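PDB 4JMK: dual specificity protein phosphatase 8 from Homo sapiens, which probably dephosphorylates phosphotyrosine, phosphoserine and phosphothreonine residues of proteins and thereby negatively regulates mitogen-activated protein kinases, the piece here being its catalytic domain. Local coordinates for residues G28-N34 / C82-H87; F50-P54 / W66-S70; D57-L63 / N128-Q134; A99-I103 / A114-V118; Q15-K21 / C39-F44. The protein carries 1 engineered substitution. The contacts are given in a common frame with arbitrary orientation. Residue numbers count along the deposited sequence, not the author numbering.

Contact 1 (G28-N34 / C82-H87)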
# COMPACT_ATOMS: atom_id res chain seq x y z
N GLY A 28 -15.82 -4.62 7.56
CA GLY A 28 -15.16 -5.85 7.97
C GLY A 28 -13.65 -5.83 7.83
O GLY A 28 -13.02 -6.86 7.62
N ILE A 29 -13.04 -4.65 7.97
CA ILE A 29 -11.57 -4.56 7.82
C ILE A 29 -10.84 -4.91 9.11
O ILE A 29 -11.01 -4.23 10.14
CB ILE A 29 -11.16 -3.15 7.33
CG1 ILE A 29 -11.86 -2.85 6.01
CG2 ILE A 29 -9.63 -3.06 7.15
CD1 ILE A 29 -11.69 -1.41 5.54
N SER A 30 -10.01 -5.96 9.06
CA SER A 30 -9.33 -6.47 10.25
C SER A 30 -7.81 -6.37 10.17
O SER A 30 -7.13 -6.49 11.20
CB SER A 30 -9.76 -7.92 10.54
OG SER A 30 -9.25 -8.84 9.56
N TYR A 31 -7.27 -6.15 8.97
CA TYR A 31 -5.82 -5.96 8.78
C TYR A 31 -5.50 -4.50 8.45
O TYR A 31 -6.23 -3.87 7.67
CB TYR A 31 -5.33 -6.80 7.60
CG TYR A 31 -5.09 -8.26 7.90
CD1 TYR A 31 -6.15 -9.14 8.07
CD2 TYR A 31 -3.80 -8.77 7.96
CE1 TYR A 31 -5.93 -10.48 8.31
CE2 TYR A 31 -3.57 -10.10 8.21
CZ TYR A 31 -4.63 -10.95 8.38
OH TYR A 31 -4.40 -12.28 8.62
N VAL A 32 -4.39 -4.01 8.99
CA VAL A 32 -3.96 -2.62 8.77
C VAL A 32 -2.46 -2.53 8.46
O VAL A 32 -1.62 -3.03 9.23
CB VAL A 32 -4.24 -1.73 9.99
CG1 VAL A 32 -3.59 -0.32 9.79
CG2 VAL A 32 -5.75 -1.58 10.22
N LEU A 33 -2.15 -1.89 7.33
CA LEU A 33 -0.78 -1.55 6.98
C LEU A 33 -0.63 -0.04 7.10
O LEU A 33 -1.23 0.71 6.33
CB LEU A 33 -0.46 -2.01 5.55
CG LEU A 33 0.98 -1.87 5.06
CD1 LEU A 33 1.94 -2.46 6.02
CD2 LEU A 33 1.14 -2.57 3.69
N ASN A 34 0.14 0.38 8.09
CA ASN A 34 0.25 1.78 8.49
C ASN A 34 1.59 2.31 8.01
O ASN A 34 2.65 1.95 8.56
CB ASN A 34 0.18 1.82 10.02
CG ASN A 34 0.31 3.21 10.60
OD1 ASN A 34 0.89 4.12 10.00
ND2 ASN A 34 -0.19 3.38 11.82
N CYS A 82 -9.27 -12.08 4.01
CA CYS A 82 -9.52 -10.87 4.78
C CYS A 82 -9.21 -9.62 3.96
O CYS A 82 -8.49 -9.69 2.97
CB CYS A 82 -8.68 -10.86 6.06
SG CYS A 82 -9.22 -12.03 7.34
N GLN A 83 -9.74 -8.48 4.39
CA GLN A 83 -9.44 -7.21 3.74
C GLN A 83 -8.40 -6.47 4.57
O GLN A 83 -8.42 -6.54 5.81
CB GLN A 83 -10.70 -6.35 3.61
CG GLN A 83 -11.79 -6.96 2.73
CD GLN A 83 -12.71 -7.84 3.54
OE1 GLN A 83 -13.55 -7.34 4.29
NE2 GLN A 83 -12.55 -9.15 3.40
N VAL A 84 -7.50 -5.76 3.89
CA VAL A 84 -6.47 -4.96 4.56
C VAL A 84 -6.62 -3.53 4.09
O VAL A 84 -6.92 -3.29 2.91
CB VAL A 84 -5.04 -5.51 4.27
CG1 VAL A 84 -4.82 -5.68 2.77
CG2 VAL A 84 -3.97 -4.60 4.86
N ILE A 85 -6.46 -2.57 4.99
CA ILE A 85 -6.38 -1.19 4.57
C ILE A 85 -4.94 -0.71 4.70
O ILE A 85 -4.27 -0.95 5.72
CB ILE A 85 -7.33 -0.26 5.36
CG1 ILE A 85 -7.23 1.17 4.85
CG2 ILE A 85 -7.03 -0.31 6.83
CD1 ILE A 85 -8.06 2.16 5.65
N VAL A 86 -4.47 -0.07 3.64
CA VAL A 86 -3.17 0.57 3.67
C VAL A 86 -3.45 2.06 3.83
O VAL A 86 -4.23 2.64 3.06
CB VAL A 86 -2.42 0.35 2.36
CG1 VAL A 86 -1.03 0.94 2.47
CG2 VAL A 86 -2.33 -1.12 2.08
N HIS A 87 -2.83 2.68 4.82
CA HIS A 87 -3.10 4.09 5.09
C HIS A 87 -1.85 4.83 5.50
O HIS A 87 -0.84 4.23 5.87
CB HIS A 87 -4.16 4.24 6.20
CG HIS A 87 -3.61 4.05 7.58
ND1 HIS A 87 -3.11 5.09 8.34
CD2 HIS A 87 -3.46 2.93 8.33
CE1 HIS A 87 -2.68 4.62 9.50
NE2 HIS A 87 -2.88 3.31 9.52
O HOH W 1 -10.45 -8.40 7.25
O HOH W 2 -2.85 2.38 12.01
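Strands 29-34 and 83-87 run parallel, their axes 4.6 Å apart at the closest and 27° off true alignment, side by side within the mixed sheet of the dual-specificity phosphatase fold. Ile85 is held through both its backbone polar atoms, N donating to Tyr31 O at 3.0 Å and O accepting from Leu33 N at 2.8 Å. His87 N then reaches Leu33 O at 3.0 Å, while the bond from Tyr31 N to Gln83 O, 3.4 Å, is weak. Side chains alternate between the faces. Tyr31, Leu33, Val84 and Val86 lie on the face covered by helix 67-79, whose Phe73 touches Leu33 and Val84. On the other face Val32 CG2 meets Ile85 CG2 at 3.8 Å. The strand ends at His87, and the next residue is Ser88, an engineered residue at the predicted phosphocysteine position. At the other end of the pair, one water accepts from Ser30 OG at 2.6 Å and Gln83 N at 2.9 Å and donates to Gly28 O at 3.0 Å.

Contact 2 (F50-P54 / W66-S70)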
# COMPACT_ATOMS: atom_id res chain seq x y z
N PHE A 50 -1.42 -6.33 12.14
CA PHE A 50 -0.95 -4.95 12.00
C PHE A 50 0.50 -4.92 11.56
O PHE A 50 1.31 -5.68 12.08
CB PHE A 50 -1.07 -4.22 13.34
CG PHE A 50 -0.53 -2.81 13.31
CD1 PHE A 50 -1.29 -1.78 12.76
CD2 PHE A 50 0.74 -2.53 13.80
CE1 PHE A 50 -0.80 -0.49 12.72
CE2 PHE A 50 1.23 -1.23 13.77
CZ PHE A 50 0.47 -0.21 13.23
N MET A 51 0.82 -4.03 10.63
CA MET A 51 2.22 -3.83 10.23
C MET A 51 2.49 -2.36 10.02
O MET A 51 1.71 -1.67 9.36
CB MET A 51 2.53 -4.59 8.93
CG MET A 51 3.93 -4.28 8.38
SD MET A 51 4.25 -5.11 6.82
CE MET A 51 5.78 -4.30 6.32
N ARG A 52 3.59 -1.87 10.58
CA ARG A 52 4.00 -0.48 10.36
C ARG A 52 5.14 -0.41 9.34
O ARG A 52 6.07 -1.21 9.40
CB ARG A 52 4.45 0.18 11.67
CG ARG A 52 4.86 1.67 11.51
CD ARG A 52 5.15 2.37 12.85
NE ARG A 52 4.01 2.36 13.77
CZ ARG A 52 3.01 3.24 13.74
NH1 ARG A 52 2.98 4.22 12.84
NH2 ARG A 52 2.02 3.15 14.63
N VAL A 53 5.04 0.52 8.39
CA VAL A 53 6.17 0.92 7.55
C VAL A 53 6.57 2.32 8.02
O VAL A 53 5.91 3.31 7.66
CB VAL A 53 5.80 0.96 6.06
CG1 VAL A 53 7.00 1.44 5.23
CG2 VAL A 53 5.37 -0.41 5.61
N PRO A 54 7.62 2.40 8.85
CA PRO A 54 7.94 3.62 9.59
C PRO A 54 8.63 4.67 8.73
O PRO A 54 9.85 4.86 8.83
CB PRO A 54 8.88 3.10 10.69
CG PRO A 54 9.58 1.94 10.06
CD PRO A 54 8.56 1.30 9.13
N TRP A 66 10.98 -1.69 1.89
CA TRP A 66 9.78 -2.06 2.64
C TRP A 66 8.73 -2.63 1.71
O TRP A 66 7.73 -3.17 2.18
CB TRP A 66 9.19 -0.84 3.35
CG TRP A 66 10.01 -0.38 4.51
CD1 TRP A 66 10.80 0.74 4.57
CD2 TRP A 66 10.12 -1.01 5.79
NE1 TRP A 66 11.39 0.83 5.81
CE2 TRP A 66 10.99 -0.23 6.57
CE3 TRP A 66 9.56 -2.17 6.34
CZ2 TRP A 66 11.32 -0.57 7.89
CZ3 TRP A 66 9.89 -2.50 7.65
CH2 TRP A 66 10.75 -1.71 8.41
N LEU A 67 8.94 -2.50 0.41
CA LEU A 67 7.89 -2.86 -0.56
C LEU A 67 7.60 -4.36 -0.58
O LEU A 67 6.45 -4.77 -0.52
CB LEU A 67 8.23 -2.34 -1.96
CG LEU A 67 8.19 -0.81 -2.09
CD1 LEU A 67 8.59 -0.34 -3.50
CD2 LEU A 67 6.80 -0.29 -1.71
N ASP A 68 8.64 -5.19 -0.64
CA ASP A 68 8.40 -6.63 -0.68
C ASP A 68 7.69 -7.15 0.59
O ASP A 68 6.81 -8.00 0.49
CB ASP A 68 9.70 -7.39 -0.95
CG ASP A 68 10.07 -7.41 -2.44
OD1 ASP A 68 9.16 -7.33 -3.31
OD2 ASP A 68 11.27 -7.52 -2.73
N LYS A 69 8.06 -6.62 1.76
CA LYS A 69 7.41 -7.03 3.01
C LYS A 69 5.97 -6.50 3.13
O LYS A 69 5.11 -7.17 3.69
CB LYS A 69 8.24 -6.60 4.22
CG LYS A 69 9.50 -7.43 4.42
CD LYS A 69 10.12 -7.19 5.80
CE LYS A 69 11.35 -8.06 6.03
NZ LYS A 69 12.61 -7.26 6.05
N SER A 70 5.74 -5.29 2.62
CA SER A 70 4.38 -4.73 2.56
C SER A 70 3.48 -5.59 1.66
O SER A 70 2.35 -5.91 2.01
CB SER A 70 4.44 -3.31 1.98
OG SER A 70 5.21 -2.45 2.80
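Trp66, with chi1 in the m well and chi2 at 107°, turns one face of its indole to the chain leaving edge strand 50-52. Two CH-pi contacts share that face: Val53 CG1 sits 3.9 Å from the centroid of the five-membered ring of Trp66, and Pro54 CD lies 3.8 Å from the centroid of its six-membered ring. Val53 is in the t rotamer, which leaves CG2 beside the start of helix 67-79, 3.5 Å from Ser70 OG. Met51 is stretched out, all three chi angles being t, so its thioether spans the gap to the helix: SD comes to 3.8 Å from Lys69 O, and CE to 3.8 Å from Ser70 N and 4.3 Å from Trp66 CE3. Arg52, on the alternate side of the strand, sends its guanidinium away to the carbonyl oxygens of Ser36 and Cys39. Ser70, chi1 m, bends its hydroxyl back to donate to Trp66 O at 2.7 Å, within its own helical turn. Segments 50-54 and 66-70 are thus joined by dispersion and CH-pi contacts, with no hydrogen bond between them, and the one hydroxyl at this interface has its proton spent within segment 66-70.

Contact 3 (D57-L63 / N128-Q134)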
# COMPACT_ATOMS: atom_id res chain seq x y z
N ASP A 57 6.74 11.44 5.04
CA ASP A 57 6.41 11.82 3.66
C ASP A 57 7.30 12.96 3.16
O ASP A 57 6.95 14.13 3.30
CB ASP A 57 4.94 12.23 3.54
CG ASP A 57 4.53 12.53 2.10
OD1 ASP A 57 4.89 11.73 1.20
OD2 ASP A 57 3.86 13.56 1.87
N ASN A 58 8.44 12.62 2.58
CA ASN A 58 9.36 13.65 2.10
C ASN A 58 10.20 13.23 0.91
O ASN A 58 10.07 12.11 0.42
CB ASN A 58 10.26 14.18 3.24
CG ASN A 58 11.23 13.14 3.76
OD1 ASN A 58 12.06 12.61 3.01
ND2 ASN A 58 11.15 12.85 5.06
N TYR A 59 11.07 14.12 0.46
CA TYR A 59 11.81 13.87 -0.78
C TYR A 59 13.05 12.99 -0.60
O TYR A 59 13.67 12.58 -1.58
CB TYR A 59 12.13 15.19 -1.51
CG TYR A 59 10.93 15.77 -2.25
CD1 TYR A 59 10.13 16.75 -1.67
CD2 TYR A 59 10.59 15.32 -3.53
CE1 TYR A 59 9.02 17.27 -2.34
CE2 TYR A 59 9.49 15.83 -4.21
CZ TYR A 59 8.71 16.81 -3.61
OH TYR A 59 7.62 17.32 -4.29
N CYS A 60 13.40 12.68 0.64
CA CYS A 60 14.59 11.88 0.91
C CYS A 60 14.28 10.56 1.61
O CYS A 60 15.18 9.72 1.77
CB CYS A 60 15.60 12.69 1.73
SG CYS A 60 15.98 14.29 1.01
N GLU A 61 13.04 10.37 2.04
CA GLU A 61 12.67 9.14 2.72
C GLU A 61 12.73 7.96 1.76
O GLU A 61 12.54 8.09 0.54
CB GLU A 61 11.29 9.24 3.35
CG GLU A 61 10.86 8.02 4.14
CD GLU A 61 11.60 7.86 5.45
OE1 GLU A 61 11.11 8.37 6.47
OE2 GLU A 61 12.67 7.21 5.47
N LYS A 62 13.00 6.80 2.31
CA LYS A 62 13.30 5.65 1.51
C LYS A 62 12.27 4.51 1.76
O LYS A 62 12.13 4.00 2.88
CB LYS A 62 14.75 5.27 1.79
CG LYS A 62 15.47 4.57 0.67
CD LYS A 62 16.33 3.47 1.28
CE LYS A 62 15.57 2.80 2.43
NZ LYS A 62 14.13 2.49 2.11
N LEU A 63 11.52 4.16 0.72
CA LEU A 63 10.39 3.23 0.84
C LEU A 63 10.76 1.87 0.22
O LEU A 63 10.15 0.85 0.52
CB LEU A 63 9.19 3.84 0.10
CG LEU A 63 7.89 3.06 -0.13
CD1 LEU A 63 7.36 2.46 1.16
CD2 LEU A 63 6.84 3.95 -0.78
N ASN A 128 4.58 11.97 -3.75
CA ASN A 128 5.69 12.87 -4.02
C ASN A 128 6.64 12.18 -5.00
O ASN A 128 6.65 10.94 -5.14
CB ASN A 128 6.39 13.28 -2.73
CG ASN A 128 7.66 12.52 -2.50
OD1 ASN A 128 8.76 13.05 -2.67
ND2 ASN A 128 7.52 11.27 -2.10
N PHE A 129 7.40 12.99 -5.73
CA PHE A 129 8.19 12.47 -6.84
C PHE A 129 9.23 11.45 -6.38
O PHE A 129 9.56 10.51 -7.12
CB PHE A 129 8.90 13.63 -7.54
CG PHE A 129 7.96 14.56 -8.25
CD1 PHE A 129 8.14 15.93 -8.18
CD2 PHE A 129 6.92 14.06 -9.02
CE1 PHE A 129 7.29 16.80 -8.85
CE2 PHE A 129 6.07 14.91 -9.69
CZ PHE A 129 6.25 16.29 -9.60
N ASN A 130 9.77 11.65 -5.19
CA ASN A 130 10.74 10.73 -4.63
C ASN A 130 10.17 9.30 -4.55
O ASN A 130 10.82 8.33 -4.94
CB ASN A 130 11.21 11.25 -3.26
CG ASN A 130 12.01 10.22 -2.47
OD1 ASN A 130 12.98 9.65 -2.97
ND2 ASN A 130 11.60 9.98 -1.22
N PHE A 131 8.94 9.17 -4.06
CA PHE A 131 8.29 7.85 -3.98
C PHE A 131 7.96 7.28 -5.36
O PHE A 131 8.14 6.08 -5.61
CB PHE A 131 7.03 7.89 -3.11
CG PHE A 131 7.31 8.19 -1.67
CD1 PHE A 131 6.34 8.78 -0.86
CD2 PHE A 131 8.56 7.90 -1.12
CE1 PHE A 131 6.62 9.07 0.47
CE2 PHE A 131 8.84 8.18 0.22
CZ PHE A 131 7.86 8.77 1.01
N LEU A 132 7.49 8.14 -6.26
CA LEU A 132 7.21 7.69 -7.62
C LEU A 132 8.47 7.15 -8.32
O LEU A 132 8.42 6.14 -9.03
CB LEU A 132 6.56 8.81 -8.44
CG LEU A 132 5.12 9.16 -8.12
CD1 LEU A 132 4.64 10.32 -8.98
CD2 LEU A 132 4.23 7.92 -8.32
N GLY A 133 9.61 7.81 -8.10
CA GLY A 133 10.87 7.33 -8.65
C GLY A 133 11.29 5.98 -8.08
O GLY A 133 11.84 5.14 -8.80
N GLN A 134 11.05 5.77 -6.79
CA GLN A 134 11.34 4.48 -6.17
C GLN A 134 10.48 3.37 -6.77
O GLN A 134 10.94 2.23 -6.89
CB GLN A 134 11.23 4.57 -4.64
CG GLN A 134 12.33 5.44 -4.03
CD GLN A 134 12.15 5.70 -2.54
OE1 GLN A 134 11.87 4.78 -1.76
NE2 GLN A 134 12.33 6.95 -2.13
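Leu63 N donates to Gln134 OE1 at 2.6 Å, and the same amide group returns a bond from its NE2 to Glu61 O at 2.9 Å, so one glutamine side chain clasps the loop backbone at two points. Asn130, one turn earlier in helix 129-148, adds two more: its ND2 donates to Glu61 O at 2.7 Å and to Asn58 O at 3.1 Å. The two amides are linked, Gln134 NE2 to Asn130 OD1 at 2.9 Å. The loop is folded by an Asx turn, Asn58 OD1 accepting from Cys60 N at 2.7 Å, while Asn128 OD1 N-caps the helix through a weak 3.1 Å bond from Asn130 N. Further out, the Tyr59 ring lies over that cap, with CD2 3.0 Å from Asn128 OD1, and Phe131 fills the inner side, its CD2 4.3 Å from Leu63 CB and its CE1 3.3 Å from Asp57 OD1. Asp57 bonds to Ser93 and lies near a bound sulfate, about 7 Å from the side chain of the engineered Ser88; its position is consistent with that of the general-acid aspartate in this family. Because helix side chains bind loop backbone atoms, this contact fixes the main-chain path beyond Asp57.

Contact 4 (A99-I103 / A114-V118)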
# COMPACT_ATOMS: atom_id res chain seq x y z
N ALA A 99 0.26 0.77 -2.44
CA ALA A 99 -0.82 0.17 -3.24
C ALA A 99 -0.42 0.02 -4.70
O ALA A 99 -0.72 -1.01 -5.33
CB ALA A 99 -2.08 1.01 -3.12
N ILE A 100 0.24 1.04 -5.24
CA ILE A 100 0.68 0.99 -6.64
C ILE A 100 1.68 -0.13 -6.84
O ILE A 100 1.56 -0.90 -7.78
CB ILE A 100 1.26 2.35 -7.13
CG1 ILE A 100 0.16 3.41 -7.11
CG2 ILE A 100 1.82 2.22 -8.55
CD1 ILE A 100 0.66 4.85 -7.15
N ALA A 101 2.67 -0.22 -5.95
CA ALA A 101 3.65 -1.31 -6.05
C ALA A 101 2.99 -2.69 -5.97
O ALA A 101 3.40 -3.63 -6.65
CB ALA A 101 4.72 -1.16 -4.96
N TYR A 102 1.97 -2.83 -5.12
CA TYR A 102 1.30 -4.11 -4.98
C TYR A 102 0.67 -4.55 -6.31
O TYR A 102 0.74 -5.72 -6.70
CB TYR A 102 0.23 -4.07 -3.88
CG TYR A 102 -0.48 -5.39 -3.75
CD1 TYR A 102 0.08 -6.43 -3.01
CD2 TYR A 102 -1.69 -5.62 -4.40
CE1 TYR A 102 -0.57 -7.67 -2.92
CE2 TYR A 102 -2.34 -6.84 -4.30
CZ TYR A 102 -1.77 -7.85 -3.56
OH TYR A 102 -2.41 -9.07 -3.46
N ILE A 103 0.04 -3.60 -6.99
CA ILE A 103 -0.60 -3.91 -8.26
C ILE A 103 0.44 -4.22 -9.31
O ILE A 103 0.27 -5.15 -10.11
CB ILE A 103 -1.51 -2.75 -8.70
CG1 ILE A 103 -2.71 -2.69 -7.75
CG2 ILE A 103 -2.01 -2.94 -10.11
CD1 ILE A 103 -3.45 -1.43 -7.86
N ALA A 114 -0.01 0.87 -13.36
CA ALA A 114 -0.41 0.67 -11.96
C ALA A 114 -0.73 2.00 -11.28
O ALA A 114 -1.68 2.09 -10.50
CB ALA A 114 0.67 -0.08 -11.20
N TYR A 115 0.06 3.03 -11.58
CA TYR A 115 -0.20 4.38 -11.07
C TYR A 115 -1.58 4.83 -11.54
O TYR A 115 -2.40 5.32 -10.75
CB TYR A 115 0.90 5.33 -11.57
CG TYR A 115 0.85 6.78 -11.13
CD1 TYR A 115 0.02 7.22 -10.10
CD2 TYR A 115 1.65 7.73 -11.77
CE1 TYR A 115 0.00 8.56 -9.72
CE2 TYR A 115 1.63 9.07 -11.41
CZ TYR A 115 0.81 9.47 -10.38
OH TYR A 115 0.79 10.81 -10.01
N ARG A 116 -1.85 4.66 -12.83
CA ARG A 116 -3.14 5.06 -13.39
C ARG A 116 -4.30 4.24 -12.78
O ARG A 116 -5.39 4.77 -12.54
CB ARG A 116 -3.11 4.92 -14.92
CG ARG A 116 -4.31 5.51 -15.65
CD ARG A 116 -4.17 5.27 -17.15
NE ARG A 116 -3.99 3.84 -17.43
CZ ARG A 116 -3.64 3.33 -18.61
NH1 ARG A 116 -3.43 4.13 -19.65
NH2 ARG A 116 -3.50 2.02 -18.75
N PHE A 117 -4.06 2.95 -12.53
CA PHE A 117 -5.09 2.08 -11.93
C PHE A 117 -5.53 2.62 -10.56
O PHE A 117 -6.73 2.71 -10.26
CB PHE A 117 -4.57 0.64 -11.80
CG PHE A 117 -5.60 -0.35 -11.30
CD1 PHE A 117 -6.24 -1.21 -12.19
CD2 PHE A 117 -5.90 -0.44 -9.96
CE1 PHE A 117 -7.17 -2.14 -11.74
CE2 PHE A 117 -6.83 -1.37 -9.49
CZ PHE A 117 -7.47 -2.21 -10.37
N VAL A 118 -4.56 2.98 -9.73
CA VAL A 118 -4.88 3.47 -8.40
C VAL A 118 -5.45 4.88 -8.48
O VAL A 118 -6.42 5.22 -7.79
CB VAL A 118 -3.67 3.43 -7.48
CG1 VAL A 118 -4.03 3.99 -6.08
CG2 VAL A 118 -3.17 1.99 -7.37
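Ile103 pushes its CD1 between two side chains of the facing helix, 3.4 Å from Phe117 CD2 and 3.5 Å from Val118 CG2. This is a helix-helix packing within the helical half of the phosphatase domain: helices 94-107 and 111-121 follow each other along the chain, and the axes of segments 99-103 and 114-118 cross at 123° and approach to 8.7 Å. The backbones come nearest where a small residue sits, Ala114 CA being 5.4 Å from Ile100 CA. Ala114 CB rests 3.6 Å from Ile100 O, while Ile103 CG2 is 4.1 Å from that same methyl. No hydrogen bond joins the segments, and the contacts between side chains are all apolar. At the margins, Ile6 of strand 4-7 touches both Ile103 and Phe117, and Leu132 of helix 129-148 touches Tyr115. Ile100 covers the flank nearer that last helix: its CG1 lies 3.6 Å from Val118 CG2, and its CD1 reaches Tyr115 CD1 at 3.8 Å.

Contact 5 (Q15-K21 / C39-F44)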
# COMPACT_ATOMS: atom_id res chain seq x y z
N GLN A 15 -5.61 8.43 7.88
CA GLN A 15 -5.64 8.23 9.33
C GLN A 15 -7.07 8.35 9.86
O GLN A 15 -7.51 7.53 10.68
CB GLN A 15 -4.73 9.23 10.05
CG GLN A 15 -4.90 9.19 11.57
CD GLN A 15 -3.90 10.07 12.30
OE1 GLN A 15 -2.69 9.92 12.13
NE2 GLN A 15 -4.41 11.00 13.09
N LYS A 16 -7.81 9.35 9.39
CA LYS A 16 -9.20 9.51 9.82
C LYS A 16 -10.07 8.30 9.47
O LYS A 16 -10.93 7.93 10.25
CB LYS A 16 -9.83 10.79 9.26
CG LYS A 16 -9.22 12.07 9.81
CD LYS A 16 -10.10 13.29 9.56
CE LYS A 16 -9.32 14.59 9.73
NZ LYS A 16 -10.20 15.80 9.68
N ASP A 17 -9.85 7.70 8.29
CA ASP A 17 -10.54 6.46 7.93
C ASP A 17 -10.25 5.32 8.91
O ASP A 17 -11.18 4.70 9.45
CB ASP A 17 -10.14 6.00 6.52
CG ASP A 17 -10.65 6.92 5.43
OD1 ASP A 17 -11.70 7.56 5.63
OD2 ASP A 17 -9.99 6.99 4.36
N VAL A 18 -8.97 5.03 9.13
CA VAL A 18 -8.58 3.83 9.87
C VAL A 18 -8.96 3.92 11.36
O VAL A 18 -9.11 2.89 12.03
CB VAL A 18 -7.06 3.54 9.71
CG1 VAL A 18 -6.23 4.46 10.60
CG2 VAL A 18 -6.76 2.08 10.03
N LEU A 19 -9.13 5.14 11.86
CA LEU A 19 -9.49 5.34 13.27
C LEU A 19 -11.00 5.42 13.48
O LEU A 19 -11.48 5.47 14.63
CB LEU A 19 -8.81 6.61 13.82
CG LEU A 19 -7.28 6.56 13.88
CD1 LEU A 19 -6.72 7.88 14.42
CD2 LEU A 19 -6.81 5.39 14.73
N ASN A 20 -11.74 5.41 12.39
CA ASN A 20 -13.20 5.40 12.45
C ASN A 20 -13.69 3.97 12.67
O ASN A 20 -13.87 3.22 11.70
CB ASN A 20 -13.76 5.97 11.14
CG ASN A 20 -15.27 6.17 11.19
OD1 ASN A 20 -16.01 5.35 11.74
ND2 ASN A 20 -15.72 7.25 10.58
N LYS A 21 -13.91 3.59 13.93
CA LYS A 21 -14.24 2.19 14.24
C LYS A 21 -15.45 1.69 13.47
O LYS A 21 -15.44 0.58 12.93
CB LYS A 21 -14.46 1.98 15.74
CG LYS A 21 -14.70 0.52 16.12
CD LYS A 21 -14.70 0.32 17.63
CE LYS A 21 -16.05 0.62 18.24
NZ LYS A 21 -17.10 -0.37 17.80
N CYS A 39 1.21 8.05 12.88
CA CYS A 39 -0.17 7.57 12.99
C CYS A 39 -0.22 6.37 13.92
O CYS A 39 0.59 5.45 13.81
CB CYS A 39 -0.74 7.19 11.62
SG CYS A 39 -0.56 8.44 10.30
N PRO A 40 -1.18 6.38 14.85
CA PRO A 40 -1.31 5.28 15.82
C PRO A 40 -2.01 4.06 15.24
O PRO A 40 -2.82 4.20 14.30
CB PRO A 40 -2.19 5.91 16.91
CG PRO A 40 -3.08 6.87 16.15
CD PRO A 40 -2.20 7.43 15.04
N LYS A 41 -1.71 2.88 15.76
CA LYS A 41 -2.54 1.70 15.50
C LYS A 41 -3.87 1.94 16.20
O LYS A 41 -3.89 2.47 17.31
CB LYS A 41 -1.90 0.43 16.09
CG LYS A 41 -2.78 -0.83 15.96
CD LYS A 41 -2.09 -2.12 16.41
CE LYS A 41 -2.14 -2.31 17.92
NZ LYS A 41 -3.56 -2.35 18.41
N PRO A 42 -4.98 1.56 15.55
CA PRO A 42 -6.28 1.69 16.22
C PRO A 42 -6.35 0.65 17.33
O PRO A 42 -5.83 -0.46 17.15
CB PRO A 42 -7.29 1.34 15.12
CG PRO A 42 -6.52 1.37 13.82
CD PRO A 42 -5.13 1.00 14.19
N ASP A 43 -6.97 1.00 18.45
CA ASP A 43 -7.02 0.09 19.59
C ASP A 43 -7.74 -1.20 19.26
O ASP A 43 -7.47 -2.25 19.86
CB ASP A 43 -7.72 0.78 20.77
CG ASP A 43 -6.81 1.73 21.50
OD1 ASP A 43 -7.03 1.97 22.71
OD2 ASP A 43 -5.87 2.24 20.86
N PHE A 44 -8.67 -1.11 18.31
CA PHE A 44 -9.54 -2.23 17.96
C PHE A 44 -8.93 -3.21 16.95
O PHE A 44 -9.60 -4.17 16.54
CB PHE A 44 -10.91 -1.73 17.48
CG PHE A 44 -10.83 -0.72 16.35
CD1 PHE A 44 -10.73 -1.15 15.03
CD2 PHE A 44 -10.89 0.64 16.61
CE1 PHE A 44 -10.68 -0.23 13.98
CE2 PHE A 44 -10.84 1.56 15.58
CZ PHE A 44 -10.73 1.13 14.26
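In this corner of the dual-specificity phosphatase fold, the short helix 15-18 and the turn after it lie against residues 39-44, part of the irregular loop between strands 29-34 and 50-52. The main bump is Pro42, whose ring fits the hollow between Val18 and Leu19: its CG is 3.9 Å from Val18 CG2 and 3.5 Å from Val18 O, and its CB is 4.1 Å from Leu19 CD2. Leu19 in turn puts its isobutyl end between the two prolines of the loop, CD1 coming to 4.2 Å from Pro40 CG. Val18 O, pressed by Pro42 and by Phe44 CZ at 3.3 Å, is buried without a polar partner, the cost of so close a fit. Phe44 lays its ring in the bend where one short helix gives way to the next, and Met24 of helix 21-26 also touches it. At the far end Gln15 reaches toward Cys39, with OE1 3.2 Å from SG, and the Cys39 side chain lies about 5 Å from that of Ser88, the engineered residue at the predicted catalytic position. Val18 also packs on Ile85 and His87, so the contact lies over the sheet beside the active-site strand. Over the aromatic face of Phe44 lies the aliphatic part of Lys21, its CG 4.0 Å from the ring centroid in a CH-pi contact.

How the contacts relate
Contact 1 joins neighbouring strands in the sheet, and contact 2 extends from it: Asn34 O bonds to Val53 N at 2.8 Å, 50-52 being the next strand. Along the chain contact 2 is nested inside contact 1, as contact 4 is inside contact 3; contact 5 closes before contacts 2, 3 and 4 open, its segments alternating with those of contact 1. Contact 5, centred about 10 Å from contact 1, shares its side of the chain's centre; contact 4 lies opposite, among the helices. Contacts 3 and 5, centres about 24 Å apart, do not touch, yet Asp57 and Cys39, distant in sequence, converge with His87 around its chain neighbour, the engineered Ser88, the predicted catalytic position.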